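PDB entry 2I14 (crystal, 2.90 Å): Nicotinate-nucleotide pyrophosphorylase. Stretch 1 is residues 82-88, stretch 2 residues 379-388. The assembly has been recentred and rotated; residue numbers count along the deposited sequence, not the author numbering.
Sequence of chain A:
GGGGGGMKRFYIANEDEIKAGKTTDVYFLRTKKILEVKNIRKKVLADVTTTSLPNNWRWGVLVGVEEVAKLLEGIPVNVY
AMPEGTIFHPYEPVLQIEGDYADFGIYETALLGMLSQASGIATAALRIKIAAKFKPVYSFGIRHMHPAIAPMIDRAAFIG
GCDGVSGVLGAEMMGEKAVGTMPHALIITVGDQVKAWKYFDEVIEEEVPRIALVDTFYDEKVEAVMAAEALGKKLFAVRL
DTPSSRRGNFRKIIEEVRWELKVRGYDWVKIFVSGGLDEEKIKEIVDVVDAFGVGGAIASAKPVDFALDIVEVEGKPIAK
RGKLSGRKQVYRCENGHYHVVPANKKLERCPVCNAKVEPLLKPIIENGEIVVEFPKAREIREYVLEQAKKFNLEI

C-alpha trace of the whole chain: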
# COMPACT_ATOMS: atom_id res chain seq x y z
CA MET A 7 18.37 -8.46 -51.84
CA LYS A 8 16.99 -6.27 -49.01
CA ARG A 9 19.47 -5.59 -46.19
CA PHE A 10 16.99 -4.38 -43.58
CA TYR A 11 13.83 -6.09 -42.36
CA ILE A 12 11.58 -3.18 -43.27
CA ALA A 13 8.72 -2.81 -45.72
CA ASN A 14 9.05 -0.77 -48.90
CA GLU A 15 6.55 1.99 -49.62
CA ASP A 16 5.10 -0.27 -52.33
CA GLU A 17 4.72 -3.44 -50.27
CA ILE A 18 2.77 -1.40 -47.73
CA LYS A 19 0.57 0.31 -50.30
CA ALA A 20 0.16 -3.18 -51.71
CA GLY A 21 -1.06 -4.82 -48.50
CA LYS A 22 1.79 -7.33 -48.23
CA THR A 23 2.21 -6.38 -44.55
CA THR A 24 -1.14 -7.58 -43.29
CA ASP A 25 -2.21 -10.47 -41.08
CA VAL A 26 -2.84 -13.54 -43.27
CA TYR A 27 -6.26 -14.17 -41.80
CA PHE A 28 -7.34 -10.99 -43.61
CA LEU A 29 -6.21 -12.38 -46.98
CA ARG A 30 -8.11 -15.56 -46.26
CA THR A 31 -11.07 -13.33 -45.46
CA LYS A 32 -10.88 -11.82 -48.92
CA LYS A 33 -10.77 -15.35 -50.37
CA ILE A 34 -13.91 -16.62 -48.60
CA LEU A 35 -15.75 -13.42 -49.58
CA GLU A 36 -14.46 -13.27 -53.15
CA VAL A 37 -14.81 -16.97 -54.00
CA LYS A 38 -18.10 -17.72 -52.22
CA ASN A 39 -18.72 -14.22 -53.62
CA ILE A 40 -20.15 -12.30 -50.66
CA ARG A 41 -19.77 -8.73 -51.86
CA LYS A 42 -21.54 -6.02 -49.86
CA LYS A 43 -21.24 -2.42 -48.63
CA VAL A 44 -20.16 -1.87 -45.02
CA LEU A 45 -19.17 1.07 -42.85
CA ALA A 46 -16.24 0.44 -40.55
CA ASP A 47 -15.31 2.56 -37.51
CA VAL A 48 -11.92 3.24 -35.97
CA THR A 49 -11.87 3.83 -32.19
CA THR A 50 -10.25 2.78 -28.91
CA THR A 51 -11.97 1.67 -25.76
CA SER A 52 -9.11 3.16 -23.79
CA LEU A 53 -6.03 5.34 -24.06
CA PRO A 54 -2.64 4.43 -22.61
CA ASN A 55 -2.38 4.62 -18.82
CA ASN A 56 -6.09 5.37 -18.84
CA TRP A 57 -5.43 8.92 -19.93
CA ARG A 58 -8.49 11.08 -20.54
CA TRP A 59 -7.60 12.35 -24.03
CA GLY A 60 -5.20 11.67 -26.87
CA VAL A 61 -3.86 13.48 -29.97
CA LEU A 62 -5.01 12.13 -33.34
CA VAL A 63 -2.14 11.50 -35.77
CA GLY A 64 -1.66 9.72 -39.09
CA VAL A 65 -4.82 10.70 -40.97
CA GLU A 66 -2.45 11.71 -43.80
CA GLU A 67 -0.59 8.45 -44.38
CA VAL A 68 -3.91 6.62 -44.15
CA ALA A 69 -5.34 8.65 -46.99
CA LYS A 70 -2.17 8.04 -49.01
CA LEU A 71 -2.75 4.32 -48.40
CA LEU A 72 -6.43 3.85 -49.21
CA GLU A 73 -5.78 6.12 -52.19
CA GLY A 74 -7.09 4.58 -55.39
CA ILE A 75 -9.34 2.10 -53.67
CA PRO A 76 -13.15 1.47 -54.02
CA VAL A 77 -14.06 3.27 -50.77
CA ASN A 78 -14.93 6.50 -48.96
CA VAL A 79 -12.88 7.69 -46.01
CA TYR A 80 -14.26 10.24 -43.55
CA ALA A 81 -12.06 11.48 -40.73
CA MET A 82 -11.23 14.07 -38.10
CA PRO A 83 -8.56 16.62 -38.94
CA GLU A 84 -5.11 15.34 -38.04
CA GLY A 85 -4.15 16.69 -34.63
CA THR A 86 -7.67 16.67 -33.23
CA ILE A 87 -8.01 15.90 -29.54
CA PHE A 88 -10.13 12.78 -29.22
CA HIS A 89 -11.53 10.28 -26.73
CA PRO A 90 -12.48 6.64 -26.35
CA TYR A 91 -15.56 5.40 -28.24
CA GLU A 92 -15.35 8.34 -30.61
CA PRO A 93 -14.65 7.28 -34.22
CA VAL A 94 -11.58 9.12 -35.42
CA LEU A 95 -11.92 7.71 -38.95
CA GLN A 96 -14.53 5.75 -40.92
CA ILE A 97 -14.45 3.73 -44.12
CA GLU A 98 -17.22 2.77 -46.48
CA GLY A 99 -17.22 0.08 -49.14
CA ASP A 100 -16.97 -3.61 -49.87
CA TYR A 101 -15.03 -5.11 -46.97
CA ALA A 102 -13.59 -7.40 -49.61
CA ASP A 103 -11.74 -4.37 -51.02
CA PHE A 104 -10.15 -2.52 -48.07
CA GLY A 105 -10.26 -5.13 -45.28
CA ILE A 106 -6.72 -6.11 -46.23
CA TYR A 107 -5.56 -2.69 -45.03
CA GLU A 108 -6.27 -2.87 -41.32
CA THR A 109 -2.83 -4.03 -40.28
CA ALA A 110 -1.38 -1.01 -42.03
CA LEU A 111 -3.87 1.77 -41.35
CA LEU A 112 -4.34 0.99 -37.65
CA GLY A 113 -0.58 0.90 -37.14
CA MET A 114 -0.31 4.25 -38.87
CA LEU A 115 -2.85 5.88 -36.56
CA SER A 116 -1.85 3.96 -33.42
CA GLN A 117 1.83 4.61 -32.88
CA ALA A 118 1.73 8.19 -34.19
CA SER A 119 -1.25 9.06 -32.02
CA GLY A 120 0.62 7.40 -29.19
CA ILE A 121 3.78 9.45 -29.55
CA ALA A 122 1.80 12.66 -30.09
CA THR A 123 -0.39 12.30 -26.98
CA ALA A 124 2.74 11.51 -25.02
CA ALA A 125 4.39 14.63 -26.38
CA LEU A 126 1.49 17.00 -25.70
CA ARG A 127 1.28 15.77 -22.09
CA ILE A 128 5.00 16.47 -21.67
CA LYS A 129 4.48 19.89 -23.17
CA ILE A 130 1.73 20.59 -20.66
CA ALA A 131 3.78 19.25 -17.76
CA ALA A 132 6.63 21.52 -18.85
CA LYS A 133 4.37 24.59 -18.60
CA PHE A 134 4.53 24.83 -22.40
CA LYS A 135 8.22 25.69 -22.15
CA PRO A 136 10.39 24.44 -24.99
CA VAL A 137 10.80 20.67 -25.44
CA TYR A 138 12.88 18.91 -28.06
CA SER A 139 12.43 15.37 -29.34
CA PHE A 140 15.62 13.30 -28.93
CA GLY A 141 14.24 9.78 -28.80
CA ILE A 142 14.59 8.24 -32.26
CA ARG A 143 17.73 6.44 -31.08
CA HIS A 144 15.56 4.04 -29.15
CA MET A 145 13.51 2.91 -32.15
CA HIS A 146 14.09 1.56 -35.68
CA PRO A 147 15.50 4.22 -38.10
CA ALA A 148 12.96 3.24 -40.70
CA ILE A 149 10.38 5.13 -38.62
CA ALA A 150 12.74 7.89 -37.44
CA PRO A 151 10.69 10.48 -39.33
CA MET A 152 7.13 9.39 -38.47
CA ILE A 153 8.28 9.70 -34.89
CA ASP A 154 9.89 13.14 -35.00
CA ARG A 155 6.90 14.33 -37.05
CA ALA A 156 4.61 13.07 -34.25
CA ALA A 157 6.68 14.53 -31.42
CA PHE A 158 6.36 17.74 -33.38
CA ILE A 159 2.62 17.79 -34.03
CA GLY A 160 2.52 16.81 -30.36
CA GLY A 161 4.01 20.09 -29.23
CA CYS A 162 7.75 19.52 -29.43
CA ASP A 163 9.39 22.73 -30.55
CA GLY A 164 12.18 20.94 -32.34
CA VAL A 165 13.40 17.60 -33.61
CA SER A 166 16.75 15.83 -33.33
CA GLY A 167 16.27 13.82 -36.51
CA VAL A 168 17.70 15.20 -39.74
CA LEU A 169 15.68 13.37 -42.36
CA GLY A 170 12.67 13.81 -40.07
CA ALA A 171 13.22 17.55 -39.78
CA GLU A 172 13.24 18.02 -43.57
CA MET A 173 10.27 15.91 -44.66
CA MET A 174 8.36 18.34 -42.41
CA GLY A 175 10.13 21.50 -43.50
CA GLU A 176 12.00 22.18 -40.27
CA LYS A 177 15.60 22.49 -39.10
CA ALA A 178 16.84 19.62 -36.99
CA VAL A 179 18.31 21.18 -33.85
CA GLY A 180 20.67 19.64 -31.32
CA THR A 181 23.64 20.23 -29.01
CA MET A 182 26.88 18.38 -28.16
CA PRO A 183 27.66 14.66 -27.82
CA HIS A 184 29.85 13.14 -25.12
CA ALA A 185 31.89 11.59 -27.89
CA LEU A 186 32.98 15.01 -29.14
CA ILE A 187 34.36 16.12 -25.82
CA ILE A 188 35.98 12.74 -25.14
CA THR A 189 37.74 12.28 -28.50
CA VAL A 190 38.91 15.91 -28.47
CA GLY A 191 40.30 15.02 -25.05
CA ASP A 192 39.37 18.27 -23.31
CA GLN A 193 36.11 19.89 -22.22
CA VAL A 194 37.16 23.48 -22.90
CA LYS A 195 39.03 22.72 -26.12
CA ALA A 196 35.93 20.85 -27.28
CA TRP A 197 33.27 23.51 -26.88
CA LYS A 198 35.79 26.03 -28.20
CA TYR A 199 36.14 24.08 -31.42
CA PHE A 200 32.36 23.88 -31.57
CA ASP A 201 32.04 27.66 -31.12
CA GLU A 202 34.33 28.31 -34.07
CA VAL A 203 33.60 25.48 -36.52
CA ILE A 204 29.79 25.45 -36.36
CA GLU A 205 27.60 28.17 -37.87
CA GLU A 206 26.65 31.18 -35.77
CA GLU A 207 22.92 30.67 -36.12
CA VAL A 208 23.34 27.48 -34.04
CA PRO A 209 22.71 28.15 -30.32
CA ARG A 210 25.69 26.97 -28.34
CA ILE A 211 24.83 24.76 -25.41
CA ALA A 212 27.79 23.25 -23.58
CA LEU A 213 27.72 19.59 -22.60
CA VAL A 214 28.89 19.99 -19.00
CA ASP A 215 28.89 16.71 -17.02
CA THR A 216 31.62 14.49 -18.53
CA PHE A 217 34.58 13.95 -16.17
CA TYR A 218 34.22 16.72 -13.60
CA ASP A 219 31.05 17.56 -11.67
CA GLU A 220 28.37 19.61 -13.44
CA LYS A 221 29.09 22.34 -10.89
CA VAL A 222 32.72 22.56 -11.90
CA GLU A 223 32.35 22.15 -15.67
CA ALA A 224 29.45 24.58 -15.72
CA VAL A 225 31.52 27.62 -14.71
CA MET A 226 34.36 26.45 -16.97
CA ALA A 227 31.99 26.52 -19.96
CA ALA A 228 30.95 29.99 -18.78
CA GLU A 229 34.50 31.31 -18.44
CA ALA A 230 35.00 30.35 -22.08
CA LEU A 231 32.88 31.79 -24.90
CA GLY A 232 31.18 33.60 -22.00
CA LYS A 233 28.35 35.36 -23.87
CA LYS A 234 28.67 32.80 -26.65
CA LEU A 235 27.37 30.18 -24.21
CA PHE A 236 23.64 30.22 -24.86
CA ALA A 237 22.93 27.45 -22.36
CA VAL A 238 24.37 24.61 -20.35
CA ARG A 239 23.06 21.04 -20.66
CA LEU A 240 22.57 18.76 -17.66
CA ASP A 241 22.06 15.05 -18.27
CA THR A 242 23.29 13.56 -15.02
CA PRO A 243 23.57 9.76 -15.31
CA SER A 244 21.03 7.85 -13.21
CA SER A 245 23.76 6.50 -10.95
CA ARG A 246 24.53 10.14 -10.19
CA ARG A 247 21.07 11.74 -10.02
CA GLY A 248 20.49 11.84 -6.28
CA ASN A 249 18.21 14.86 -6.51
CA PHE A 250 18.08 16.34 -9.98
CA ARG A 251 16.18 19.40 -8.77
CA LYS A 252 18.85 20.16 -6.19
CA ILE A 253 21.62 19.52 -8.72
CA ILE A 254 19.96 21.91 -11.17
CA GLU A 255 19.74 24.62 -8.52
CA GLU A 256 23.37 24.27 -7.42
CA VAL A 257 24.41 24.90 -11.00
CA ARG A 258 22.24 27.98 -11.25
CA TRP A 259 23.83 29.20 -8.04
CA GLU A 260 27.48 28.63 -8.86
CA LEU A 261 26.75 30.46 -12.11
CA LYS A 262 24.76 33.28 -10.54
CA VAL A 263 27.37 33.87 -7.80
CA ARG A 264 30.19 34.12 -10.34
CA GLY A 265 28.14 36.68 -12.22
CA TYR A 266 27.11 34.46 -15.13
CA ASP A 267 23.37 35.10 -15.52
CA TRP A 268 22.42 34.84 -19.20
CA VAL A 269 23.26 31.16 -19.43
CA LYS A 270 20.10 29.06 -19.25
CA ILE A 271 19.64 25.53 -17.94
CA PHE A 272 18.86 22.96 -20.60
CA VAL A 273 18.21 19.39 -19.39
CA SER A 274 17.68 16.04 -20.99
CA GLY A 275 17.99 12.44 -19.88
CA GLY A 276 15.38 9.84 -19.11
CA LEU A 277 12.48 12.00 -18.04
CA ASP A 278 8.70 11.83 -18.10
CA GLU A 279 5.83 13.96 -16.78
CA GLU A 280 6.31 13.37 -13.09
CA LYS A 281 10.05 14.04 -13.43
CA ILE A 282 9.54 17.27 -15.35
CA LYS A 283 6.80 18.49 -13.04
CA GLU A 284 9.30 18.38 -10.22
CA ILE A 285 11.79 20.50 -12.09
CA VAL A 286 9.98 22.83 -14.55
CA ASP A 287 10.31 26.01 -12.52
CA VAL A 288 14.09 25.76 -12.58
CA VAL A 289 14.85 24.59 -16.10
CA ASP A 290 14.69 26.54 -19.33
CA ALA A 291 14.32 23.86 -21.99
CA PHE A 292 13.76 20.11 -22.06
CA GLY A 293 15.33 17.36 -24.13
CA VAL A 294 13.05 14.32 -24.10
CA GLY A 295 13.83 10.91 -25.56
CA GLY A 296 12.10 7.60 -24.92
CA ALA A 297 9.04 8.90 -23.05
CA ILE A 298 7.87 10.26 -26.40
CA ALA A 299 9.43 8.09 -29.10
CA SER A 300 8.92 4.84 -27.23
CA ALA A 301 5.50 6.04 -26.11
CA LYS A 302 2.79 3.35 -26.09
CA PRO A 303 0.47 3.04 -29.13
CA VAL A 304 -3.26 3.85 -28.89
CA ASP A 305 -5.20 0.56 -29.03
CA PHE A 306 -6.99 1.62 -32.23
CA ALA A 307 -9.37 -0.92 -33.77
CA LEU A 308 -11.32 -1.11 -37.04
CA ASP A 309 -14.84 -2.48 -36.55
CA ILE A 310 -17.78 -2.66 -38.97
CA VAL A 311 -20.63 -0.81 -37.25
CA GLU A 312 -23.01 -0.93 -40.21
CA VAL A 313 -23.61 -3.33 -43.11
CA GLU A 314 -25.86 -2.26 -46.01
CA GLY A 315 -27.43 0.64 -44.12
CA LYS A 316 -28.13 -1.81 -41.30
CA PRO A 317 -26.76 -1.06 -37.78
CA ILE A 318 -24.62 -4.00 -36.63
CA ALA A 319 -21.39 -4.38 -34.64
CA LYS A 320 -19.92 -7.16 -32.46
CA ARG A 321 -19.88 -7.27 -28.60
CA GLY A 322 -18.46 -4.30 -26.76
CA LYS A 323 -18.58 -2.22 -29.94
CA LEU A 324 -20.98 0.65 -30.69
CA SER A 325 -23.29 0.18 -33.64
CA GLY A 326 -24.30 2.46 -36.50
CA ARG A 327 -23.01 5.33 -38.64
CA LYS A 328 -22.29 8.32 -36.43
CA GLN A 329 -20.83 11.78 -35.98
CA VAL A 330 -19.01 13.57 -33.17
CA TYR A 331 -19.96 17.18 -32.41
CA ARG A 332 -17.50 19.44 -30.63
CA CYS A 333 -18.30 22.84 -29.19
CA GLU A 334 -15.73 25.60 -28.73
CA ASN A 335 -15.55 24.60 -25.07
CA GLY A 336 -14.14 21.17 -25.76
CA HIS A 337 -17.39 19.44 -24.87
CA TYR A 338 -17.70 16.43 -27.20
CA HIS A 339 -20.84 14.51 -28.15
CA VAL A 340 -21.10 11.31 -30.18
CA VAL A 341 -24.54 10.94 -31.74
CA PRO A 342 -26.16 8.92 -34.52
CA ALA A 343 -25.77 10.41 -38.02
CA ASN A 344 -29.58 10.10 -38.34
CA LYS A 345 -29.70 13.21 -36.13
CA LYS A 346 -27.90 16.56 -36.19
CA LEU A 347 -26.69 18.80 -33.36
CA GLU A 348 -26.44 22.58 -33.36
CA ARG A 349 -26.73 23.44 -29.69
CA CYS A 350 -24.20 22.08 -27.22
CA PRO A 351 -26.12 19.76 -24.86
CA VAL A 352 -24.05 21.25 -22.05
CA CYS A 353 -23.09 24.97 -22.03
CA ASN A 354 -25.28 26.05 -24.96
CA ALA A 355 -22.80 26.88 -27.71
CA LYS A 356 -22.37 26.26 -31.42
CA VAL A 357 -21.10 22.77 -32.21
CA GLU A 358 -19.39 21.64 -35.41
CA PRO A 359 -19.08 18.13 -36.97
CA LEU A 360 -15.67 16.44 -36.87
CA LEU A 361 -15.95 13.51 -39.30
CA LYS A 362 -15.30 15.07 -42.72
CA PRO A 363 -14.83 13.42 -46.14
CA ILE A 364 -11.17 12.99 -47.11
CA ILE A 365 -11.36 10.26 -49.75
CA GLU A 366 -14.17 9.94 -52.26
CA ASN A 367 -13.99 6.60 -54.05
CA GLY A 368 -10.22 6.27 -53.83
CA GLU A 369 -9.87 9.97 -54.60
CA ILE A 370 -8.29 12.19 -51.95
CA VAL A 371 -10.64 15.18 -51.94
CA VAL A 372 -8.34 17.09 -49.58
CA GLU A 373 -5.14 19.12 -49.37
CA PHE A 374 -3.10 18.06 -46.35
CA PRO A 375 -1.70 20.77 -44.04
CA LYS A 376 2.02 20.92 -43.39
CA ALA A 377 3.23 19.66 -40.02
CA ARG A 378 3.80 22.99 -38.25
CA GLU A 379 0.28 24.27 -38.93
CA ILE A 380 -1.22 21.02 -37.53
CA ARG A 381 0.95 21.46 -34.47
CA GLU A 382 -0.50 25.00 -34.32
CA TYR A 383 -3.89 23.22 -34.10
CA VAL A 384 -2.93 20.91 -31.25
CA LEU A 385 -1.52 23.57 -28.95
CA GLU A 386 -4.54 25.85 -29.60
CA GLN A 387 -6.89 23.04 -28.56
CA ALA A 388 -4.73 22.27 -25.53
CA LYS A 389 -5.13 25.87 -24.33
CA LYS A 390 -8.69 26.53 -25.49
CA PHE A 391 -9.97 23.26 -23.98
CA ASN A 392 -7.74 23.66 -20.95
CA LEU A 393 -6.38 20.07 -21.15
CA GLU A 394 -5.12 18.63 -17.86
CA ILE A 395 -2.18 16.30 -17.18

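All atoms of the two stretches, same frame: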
# COMPACT_ATOMS: atom_id res chain seq x y z
N MET A 82 -11.34 12.87 -38.90
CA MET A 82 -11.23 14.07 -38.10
C MET A 82 -9.94 14.69 -38.59
O MET A 82 -9.06 14.00 -39.09
CB MET A 82 -11.07 13.73 -36.62
CG MET A 82 -12.29 13.18 -35.90
SD MET A 82 -11.95 13.07 -34.10
CE MET A 82 -13.52 12.42 -33.52
N PRO A 83 -9.80 16.01 -38.47
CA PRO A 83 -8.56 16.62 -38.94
C PRO A 83 -7.37 16.17 -38.10
O PRO A 83 -7.43 16.14 -36.87
CB PRO A 83 -8.84 18.12 -38.81
CG PRO A 83 -9.90 18.19 -37.73
CD PRO A 83 -10.79 17.03 -38.06
N GLU A 84 -6.28 15.79 -38.77
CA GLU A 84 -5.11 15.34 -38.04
C GLU A 84 -4.78 16.34 -36.94
O GLU A 84 -4.84 17.55 -37.15
CB GLU A 84 -3.93 15.15 -39.00
CG GLU A 84 -2.71 14.49 -38.39
CD GLU A 84 -1.85 13.76 -39.42
OE1 GLU A 84 -0.73 13.31 -39.07
OE2 GLU A 84 -2.30 13.62 -40.58
N GLY A 85 -4.47 15.83 -35.75
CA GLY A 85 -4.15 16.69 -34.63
C GLY A 85 -5.31 16.94 -33.70
O GLY A 85 -5.14 17.52 -32.63
N THR A 86 -6.50 16.50 -34.08
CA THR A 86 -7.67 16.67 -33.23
C THR A 86 -7.55 15.92 -31.90
O THR A 86 -7.03 14.80 -31.84
CB THR A 86 -8.96 16.17 -33.93
OG1 THR A 86 -9.15 16.88 -35.16
CG2 THR A 86 -10.18 16.39 -33.05
N ILE A 87 -8.03 16.54 -30.84
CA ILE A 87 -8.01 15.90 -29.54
C ILE A 87 -9.19 14.97 -29.60
O ILE A 87 -10.26 15.37 -30.05
CB ILE A 87 -8.23 16.93 -28.43
CG1 ILE A 87 -7.10 17.97 -28.46
CG2 ILE A 87 -8.36 16.23 -27.08
CD1 ILE A 87 -5.70 17.40 -28.34
N PHE A 88 -9.01 13.73 -29.19
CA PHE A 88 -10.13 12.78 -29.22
C PHE A 88 -10.26 11.97 -27.93
O PHE A 88 -9.47 12.10 -26.99
CB PHE A 88 -9.98 11.81 -30.39
CG PHE A 88 -8.95 10.75 -30.15
CD1 PHE A 88 -7.61 11.05 -30.24
CD2 PHE A 88 -9.33 9.47 -29.79
CE1 PHE A 88 -6.66 10.09 -29.98
CE2 PHE A 88 -8.39 8.50 -29.53
CZ PHE A 88 -7.06 8.81 -29.62
N GLU A 379 1.59 23.64 -39.09
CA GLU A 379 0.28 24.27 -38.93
C GLU A 379 -0.64 23.32 -38.14
O GLU A 379 -1.52 23.78 -37.39
CB GLU A 379 -0.31 24.66 -40.30
CG GLU A 379 -1.25 25.93 -40.34
CD GLU A 379 -0.63 27.24 -39.82
OE1 GLU A 379 0.62 27.36 -39.79
OE2 GLU A 379 -1.41 28.15 -39.44
N ILE A 380 -0.43 22.00 -38.28
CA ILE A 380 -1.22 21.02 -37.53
C ILE A 380 -0.84 21.24 -36.07
O ILE A 380 -1.70 21.39 -35.20
CB ILE A 380 -0.85 19.57 -37.86
CG1 ILE A 380 -0.97 19.31 -39.36
CG2 ILE A 380 -1.77 18.63 -37.10
CD1 ILE A 380 -0.62 17.88 -39.76
N ARG A 381 0.46 21.25 -35.82
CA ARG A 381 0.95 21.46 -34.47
C ARG A 381 0.30 22.73 -33.87
O ARG A 381 -0.01 22.79 -32.67
CB ARG A 381 2.47 21.60 -34.46
CG ARG A 381 2.97 21.96 -33.09
CD ARG A 381 4.38 22.42 -33.06
NE ARG A 381 4.54 23.28 -31.90
CZ ARG A 381 5.68 23.49 -31.26
NH1 ARG A 381 6.78 22.88 -31.69
NH2 ARG A 381 5.74 24.29 -30.20
N GLU A 382 0.12 23.73 -34.73
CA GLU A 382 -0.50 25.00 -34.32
C GLU A 382 -1.88 24.62 -33.75
O GLU A 382 -2.31 25.10 -32.70
CB GLU A 382 -0.65 25.90 -35.56
CG GLU A 382 -0.56 27.43 -35.33
CD GLU A 382 -0.53 28.23 -36.66
OE1 GLU A 382 -1.61 28.61 -37.20
OE2 GLU A 382 0.61 28.45 -37.17
N TYR A 383 -2.55 23.71 -34.46
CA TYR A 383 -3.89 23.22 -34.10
C TYR A 383 -3.97 22.45 -32.78
O TYR A 383 -4.96 22.56 -32.05
CB TYR A 383 -4.39 22.33 -35.23
CG TYR A 383 -5.69 21.64 -34.96
CD1 TYR A 383 -6.74 22.31 -34.38
CD2 TYR A 383 -5.90 20.33 -35.39
CE1 TYR A 383 -7.98 21.70 -34.24
CE2 TYR A 383 -7.14 19.71 -35.26
CZ TYR A 383 -8.18 20.40 -34.69
OH TYR A 383 -9.42 19.81 -34.59
N VAL A 384 -2.94 21.68 -32.47
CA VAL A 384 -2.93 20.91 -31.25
C VAL A 384 -2.82 21.83 -30.05
O VAL A 384 -3.67 21.81 -29.15
CB VAL A 384 -1.74 19.89 -31.24
CG1 VAL A 384 -1.70 19.14 -29.91
CG2 VAL A 384 -1.89 18.92 -32.40
N LEU A 385 -1.77 22.65 -30.05
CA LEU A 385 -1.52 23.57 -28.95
C LEU A 385 -2.69 24.53 -28.69
O LEU A 385 -2.94 24.90 -27.54
CB LEU A 385 -0.24 24.35 -29.22
CG LEU A 385 1.03 23.50 -29.28
CD1 LEU A 385 2.11 24.23 -30.04
CD2 LEU A 385 1.50 23.18 -27.88
N GLU A 386 -3.39 24.94 -29.75
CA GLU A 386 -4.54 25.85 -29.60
C GLU A 386 -5.64 25.12 -28.84
O GLU A 386 -6.24 25.68 -27.92
CB GLU A 386 -5.08 26.32 -30.98
CG GLU A 386 -4.31 27.47 -31.69
CD GLU A 386 -4.94 27.86 -33.05
OE1 GLU A 386 -4.23 28.43 -33.92
OE2 GLU A 386 -6.15 27.60 -33.25
N GLN A 387 -5.88 23.86 -29.22
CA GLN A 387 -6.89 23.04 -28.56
C GLN A 387 -6.51 22.85 -27.09
O GLN A 387 -7.33 23.03 -26.19
CB GLN A 387 -7.00 21.67 -29.23
CG GLN A 387 -7.75 21.65 -30.54
CD GLN A 387 -7.54 20.34 -31.29
OE1 GLN A 387 -6.45 20.08 -31.81
NE2 GLN A 387 -8.58 19.51 -31.33
N ALA A 388 -5.25 22.47 -26.87
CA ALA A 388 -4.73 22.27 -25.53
C ALA A 388 -5.12 23.43 -24.62
O ALA A 388 -5.67 23.21 -23.54
CB ALA A 388 -3.21 22.13 -25.57

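The most unusual feature of this contact is a glycine pressed against a helix, at a point where the backbone has no room for a side chain. The CA of Gly-85 lies 5.5 Å from the CA of Val-384, close for a loop packing on a helix. A CB built on Gly-85 would point toward the helix and stand 2.8 Å from CG2 of Ile-380, a clash, and 3.2 Å from CD2 of Tyr-383. The backbone makes its own demand: at phi 98° and psi -8°, a CB would also jam against the carbonyl oxygen of Glu-84. Glycine therefore answers both to the local fold and to the neighbouring helix.

Those angles belong to a type II beta turn running from Pro-83 to Thr-86, with Gly-85 at its third position, where glycine is characteristically favoured. The turn is closed by a backbone hydrogen bond from Thr-86 N to Pro-83 O (3.0 Å). The same carbonyl accepts a second, short hydrogen bond from the side chain, Thr-86 OG1 to Pro-83 O at 2.5 Å. Beyond the turn the chain enters a strand at Ile-87. The partner, residues 379-388, is helical throughout, held by bonds such as Gln-387 N to Tyr-383 O (3.2 Å). Although nearly 300 residues separate the two stretches in sequence, they bury 384 Å² between them.

The helix meets the turn through Ile-380, Tyr-383, Val-384 and Gln-387, a spacing of three and four residues that gathers them along one side, while Arg-381 and Leu-385 point away. Tyr-383 is central. Its hydroxyl donates a hydrogen bond to Thr-86, OH to OG1 at 3.0 Å, and because OG1 in turn donates to Pro-83 O, the threonine hydroxyl relays the link from helix to turn. A residue able both to accept and to donate suits this place. The tyrosine ring also supplies carbon surface: its CE2 lies 4.0 Å from CG of Pro-83, an apolar contact beside the polar one. The Thr-86 hydroxyl and the carbonyl oxygens of Pro-83 and Glu-84 lie at the ring's edge, near its plane.

Around the glycine, Ile-380 and Val-384, together with the Tyr-383 ring, crowd the place a CB would have taken. Ile-380 brings CG2 to 3.9 Å from Gly-85 CA and 3.3 Å from Glu-84 O, and its CD1 lies 4.2 Å from CG of Glu-84. The aliphatic part of that glutamate can thus pack against the isoleucine, while its carboxylate oxygens find hydrogen bonds elsewhere in the structure. Val-384, compact and beta-branched, sets CG2 3.5 Å from Gly-85 O.

Farther along, Gln-387 points toward the stretch where the turn gives way to the strand. Its amide group lies close to the backbone of Gly-85 and Ile-87, although its modelled orientation is uncertain. A long polar side chain is well suited to reach this buried peptide edge from the helix, where the backbone's polar groups gain a polar neighbour, and Ile-87 adds aliphatic surface beside it.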